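Uncharacterized protein (Bacteroides caccae, PDB 4L7A) is of unknown function but is probably a zinc-dependent metallopeptidase. Local coordinates at residues E145-H148 and I149-K153; G192-P195 and S196-I199. All coordinates share one frame; numbering follows the deposited sequence.

Contact 1: residues E145-H148 and I149-K153; sequences EFAH and ILHQK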
loop_
_atom_site.group_PDB
_atom_site.type_symbol
_atom_site.label_atom_id
_atom_site.label_comp_id
_atom_site.label_asym_id
_atom_site.label_seq_id
_atom_site.Cartn_x
_atom_site.Cartn_y
_atom_site.Cartn_z
ATOM N N GLU A 145 -2.716 5.164 1.155
ATOM C CA GLU A 145 -4.024 5.272 1.855
ATOM C C GLU A 145 -3.884 5.179 3.351
ATOM O O GLU A 145 -4.594 5.897 4.068
ATOM C CB GLU A 145 -4.950 4.202 1.368
ATOM C CG GLU A 145 -5.335 4.377 -0.123
ATOM C CD GLU A 145 -6.233 5.590 -0.345
ATOM O OE1 GLU A 145 -7.143 5.834 0.507
ATOM O OE2 GLU A 145 -6.013 6.321 -1.327
ATOM N N PHE A 146 -2.969 4.333 3.832
ATOM C CA PHE A 146 -2.738 4.272 5.268
ATOM C C PHE A 146 -2.188 5.595 5.786
ATOM O O PHE A 146 -2.654 6.092 6.801
ATOM C CB PHE A 146 -1.882 3.099 5.677
ATOM C CG PHE A 146 -2.347 1.790 5.118
ATOM C CD1 PHE A 146 -3.670 1.568 4.779
ATOM C CD2 PHE A 146 -1.445 0.767 4.910
ATOM C CE1 PHE A 146 -4.065 0.341 4.236
ATOM C CE2 PHE A 146 -1.848 -0.451 4.403
ATOM C CZ PHE A 146 -3.146 -0.657 4.059
ATOM N N ALA A 147 -1.289 6.204 5.032
ATOM C CA ALA A 147 -0.766 7.464 5.407
ATOM C C ALA A 147 -1.838 8.510 5.475
ATOM O O ALA A 147 -1.875 9.318 6.403
ATOM C CB ALA A 147 0.356 7.896 4.440
ATOM N N HIS A 148 -2.727 8.522 4.504
ATOM C CA HIS A 148 -3.826 9.423 4.534
ATOM C C HIS A 148 -4.742 9.317 5.801
ATOM O O HIS A 148 -5.157 10.317 6.362
ATOM C CB HIS A 148 -4.605 9.215 3.277
ATOM C CG HIS A 148 -5.705 10.181 3.152
ATOM N ND1 HIS A 148 -5.475 11.525 2.955
ATOM C CD2 HIS A 148 -7.049 10.028 3.265
ATOM C CE1 HIS A 148 -6.634 12.164 2.934
ATOM N NE2 HIS A 148 -7.601 11.277 3.114
ATOM N N ILE A 149 -5.004 8.099 6.277
ATOM C CA ILE A 149 -5.740 7.873 7.539
ATOM C C ILE A 149 -4.949 8.439 8.706
ATOM O O ILE A 149 -5.523 9.056 9.610
ATOM C CB ILE A 149 -6.042 6.370 7.746
ATOM C CG1 ILE A 149 -7.071 5.887 6.708
ATOM C CG2 ILE A 149 -6.594 6.099 9.146
ATOM C CD1 ILE A 149 -7.205 4.311 6.662
ATOM N N LEU A 150 -3.632 8.245 8.695
ATOM C CA LEU A 150 -2.836 8.854 9.755
ATOM C C LEU A 150 -3.048 10.376 9.771
ATOM O O LEU A 150 -3.253 11.007 10.857
ATOM C CB LEU A 150 -1.346 8.543 9.612
ATOM C CG LEU A 150 -0.924 7.083 9.729
ATOM C CD1 LEU A 150 0.535 6.895 9.356
ATOM C CD2 LEU A 150 -1.218 6.558 11.179
ATOM N N HIS A 151 -2.991 10.972 8.590
ATOM C CA HIS A 151 -3.167 12.432 8.467
ATOM C C HIS A 151 -4.503 12.942 8.929
ATOM O O HIS A 151 -4.541 13.998 9.502
ATOM C CB HIS A 151 -2.905 12.907 7.074
ATOM C CG HIS A 151 -1.563 12.487 6.576
ATOM N ND1 HIS A 151 -1.290 12.322 5.246
ATOM C CD2 HIS A 151 -0.425 12.169 7.247
ATOM C CE1 HIS A 151 -0.035 11.901 5.109
ATOM N NE2 HIS A 151 0.523 11.838 6.312
ATOM N N GLN A 152 -5.564 12.177 8.707
ATOM C CA GLN A 152 -6.909 12.509 9.189
ATOM C C GLN A 152 -6.988 12.481 10.701
ATOM O O GLN A 152 -7.572 13.371 11.301
ATOM C CB GLN A 152 -7.970 11.553 8.611
ATOM C CG GLN A 152 -8.135 11.707 7.093
ATOM C CD GLN A 152 -9.226 10.792 6.432
ATOM O OE1 GLN A 152 -9.251 9.563 6.607
ATOM N NE2 GLN A 152 -10.112 11.415 5.655
ATOM N N LYS A 153 -6.358 11.485 11.315
ATOM C CA LYS A 153 -6.390 11.375 12.765
ATOM C C LYS A 153 -5.481 12.373 13.454
ATOM O O LYS A 153 -5.847 12.939 14.494
ATOM C CB LYS A 153 -6.008 9.992 13.191
ATOM C CG LYS A 153 -7.047 8.917 12.876
ATOM C CD LYS A 153 -6.575 7.665 13.535
ATOM C CE LYS A 153 -7.660 6.638 13.679
ATOM N NZ LYS A 153 -8.193 6.312 12.383
HETATM O O HOH W 1 -2.964 12.956 3.253
#
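The imidazole of H151 lies flat against the backbone one turn earlier, with the carbonyl oxygen A147 O 3.1 Å above its plane and over the ring centre. That oxygen also accepts the helical bond from H151 N (3.0 Å), so one residue meets it with its amide and its ring face. CG of H151 stands beside the backbone N and anti to the carbonyl carbon (chi1 -55°), which folds the ring back over A147. H148 turns its ring with CG anti to the backbone N (chi1 -175°) and meets H151 through a single water. The water lies in plane at the edge of both rings, 2.9 Å from H148 ND1 and 2.7 Å from H151 ND1. One water bond to each ring helps to set how the two are turned and leaves H148 NE2 directed away from H151. Q152 covers one face of the H148 ring, its CG 4.0 Å from H148 NE2, while its amide passes aslant with the two planes 40° apart. An alanine in place of H151 would probably leave the water without its second ring nitrogen, uncover A147 O and set the H148 ring freer to turn. On other sides of the helix F146 stacks on W73, and L150 packs on helix 211-244. E145 and H148 are the glutamate and second histidine of an HExxH sequence on helix 131-153, the zinc-binding motif of metallopeptidases; H148, held at ND1, presents NE2 as a zinc-ligating histidine of this motif would.

Contact 2: residues G192-P195 and S196-I199; sequences GSKP and SEDI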
loop_
_atom_site.group_PDB
_atom_site.type_symbol
_atom_site.label_atom_id
_atom_site.label_comp_id
_atom_site.label_asym_id
_atom_site.label_seq_id
_atom_site.Cartn_x
_atom_site.Cartn_y
_atom_site.Cartn_z
ATOM N N GLY A 192 1.975 15.954 -7.394
ATOM C CA GLY A 192 1.771 17.317 -7.865
ATOM C C GLY A 192 0.286 17.775 -7.963
ATOM O O GLY A 192 0.009 18.818 -8.552
ATOM N N SER A 193 -0.675 17.015 -7.429
ATOM C CA SER A 193 -2.076 17.434 -7.548
ATOM C C SER A 193 -2.487 18.410 -6.410
ATOM O O SER A 193 -2.955 19.529 -6.649
ATOM C CB SER A 193 -2.995 16.193 -7.548
ATOM O OG SER A 193 -2.736 15.334 -6.442
ATOM N N LYS A 194 -2.293 17.962 -5.171
ATOM C CA LYS A 194 -2.769 18.661 -4.008
ATOM C C LYS A 194 -1.822 18.311 -2.839
ATOM O O LYS A 194 -1.341 17.165 -2.749
ATOM C CB LYS A 194 -4.194 18.098 -3.802
ATOM C CG LYS A 194 -5.224 18.942 -3.218
ATOM C CD LYS A 194 -6.663 18.571 -3.690
ATOM C CE LYS A 194 -7.185 17.137 -3.429
ATOM N NZ LYS A 194 -7.353 16.632 -1.979
ATOM N N PRO A 195 -1.564 19.260 -1.915
ATOM C CA PRO A 195 -0.677 18.930 -0.797
ATOM C C PRO A 195 -1.035 17.656 -0.055
ATOM O O PRO A 195 -0.135 16.929 0.349
ATOM C CB PRO A 195 -0.816 20.150 0.157
ATOM C CG PRO A 195 -1.300 21.229 -0.677
ATOM C CD PRO A 195 -2.064 20.647 -1.815
ATOM N N SER A 196 -2.315 17.379 0.176
ATOM C CA SER A 196 -2.666 16.145 0.946
ATOM C C SER A 196 -2.245 14.854 0.181
ATOM O O SER A 196 -1.834 13.866 0.780
ATOM C CB SER A 196 -4.162 16.104 1.254
ATOM O OG SER A 196 -4.833 16.055 0.002
ATOM N N GLU A 197 -2.311 14.872 -1.141
ATOM C CA GLU A 197 -1.802 13.745 -1.928
ATOM C C GLU A 197 -0.267 13.707 -2.002
ATOM O O GLU A 197 0.344 12.618 -2.013
ATOM C CB GLU A 197 -2.467 13.642 -3.306
ATOM C CG GLU A 197 -3.793 12.871 -3.222
ATOM C CD GLU A 197 -4.793 13.601 -2.405
ATOM O OE1 GLU A 197 -5.212 14.684 -2.889
ATOM O OE2 GLU A 197 -5.098 13.148 -1.264
ATOM N N ASP A 198 0.346 14.887 -2.015
ATOM C CA ASP A 198 1.800 15.054 -2.043
ATOM C C ASP A 198 2.425 14.357 -0.819
ATOM O O ASP A 198 3.266 13.473 -0.956
ATOM C CB ASP A 198 2.137 16.556 -2.099
ATOM C CG ASP A 198 3.613 16.860 -2.237
ATOM O OD1 ASP A 198 4.483 15.998 -2.015
ATOM O OD2 ASP A 198 3.910 18.012 -2.610
ATOM N N ILE A 199 1.971 14.678 0.355
ATOM C CA ILE A 199 2.553 14.067 1.498
ATOM C C ILE A 199 2.250 12.530 1.583
ATOM O O ILE A 199 3.140 11.762 1.990
ATOM C CB ILE A 199 2.211 14.825 2.762
ATOM C CG1 ILE A 199 3.003 14.229 3.912
ATOM C CG2 ILE A 199 0.681 14.887 3.032
ATOM C CD1 ILE A 199 2.863 14.998 5.211
HETATM O O HOH W 2 -5.356 14.830 -5.483
#
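Carboxylate oxygen E197 OE1 is gripped from two directions: water 2 donates to it at 2.6 Å, and K194 NZ approaches to 3.0 Å in a salt bridge whose hydrogen bond is weak. The site is the N-terminus of helix 195-208, with K194 at the N-cap position and E197 in the first turn. K194 and E197 run side by side, pointing the same way. Bends at chi3 (59°) and chi4 (63°) curl the lysine back over the helix start, while a bend at chi2 turns the glutamate towards it. K194 NZ also donates to S196 OG at 3.3 Å, so it links two side chains of the first turn. Water 2 joins E197 to the preceding loop by donating a second bond, 2.8 Å long, to S193 OG. S193 OG is also bonded to Y190 O and lies 3.6 Å from E197 CB, so S193 meets the glutamate through both the water and direct contact. E197 touches H144, the first histidine of the HExxH sequence, a position consistent with the glutamate ligand of a gluzincin-type zinc site. The backbone opens the helix with D198 N bonding to K194 O and I199 N to P195 O. D198 bears a carboxylate well supplied with partners: its OD2 forms a salt bridge with K232 and a hydrogen bond with Y168, while OD1 bonds to Y160 OH. On the neighbouring residue, I199 CG2 rests 3.5 Å from P195 O.

Contact 1 closes before contact 2 opens along the chain; their centres are about 13 Å apart, and they touch where H151 CE1 packs 3.7 Å from I199 CG2. Helix 131-153 thereby meets helix 195-208 near its N-terminus, and A147 on T203 extends the junction. The polar side chains converge beside this packing contact: H148 NE2 lies 5.4 Å from E197 OE2. Two histidines from the HExxH helix and a glutamate from the second helix are consistent with a gluzincin-like zinc site, with E145 probably in the role of the motif's catalytic glutamate.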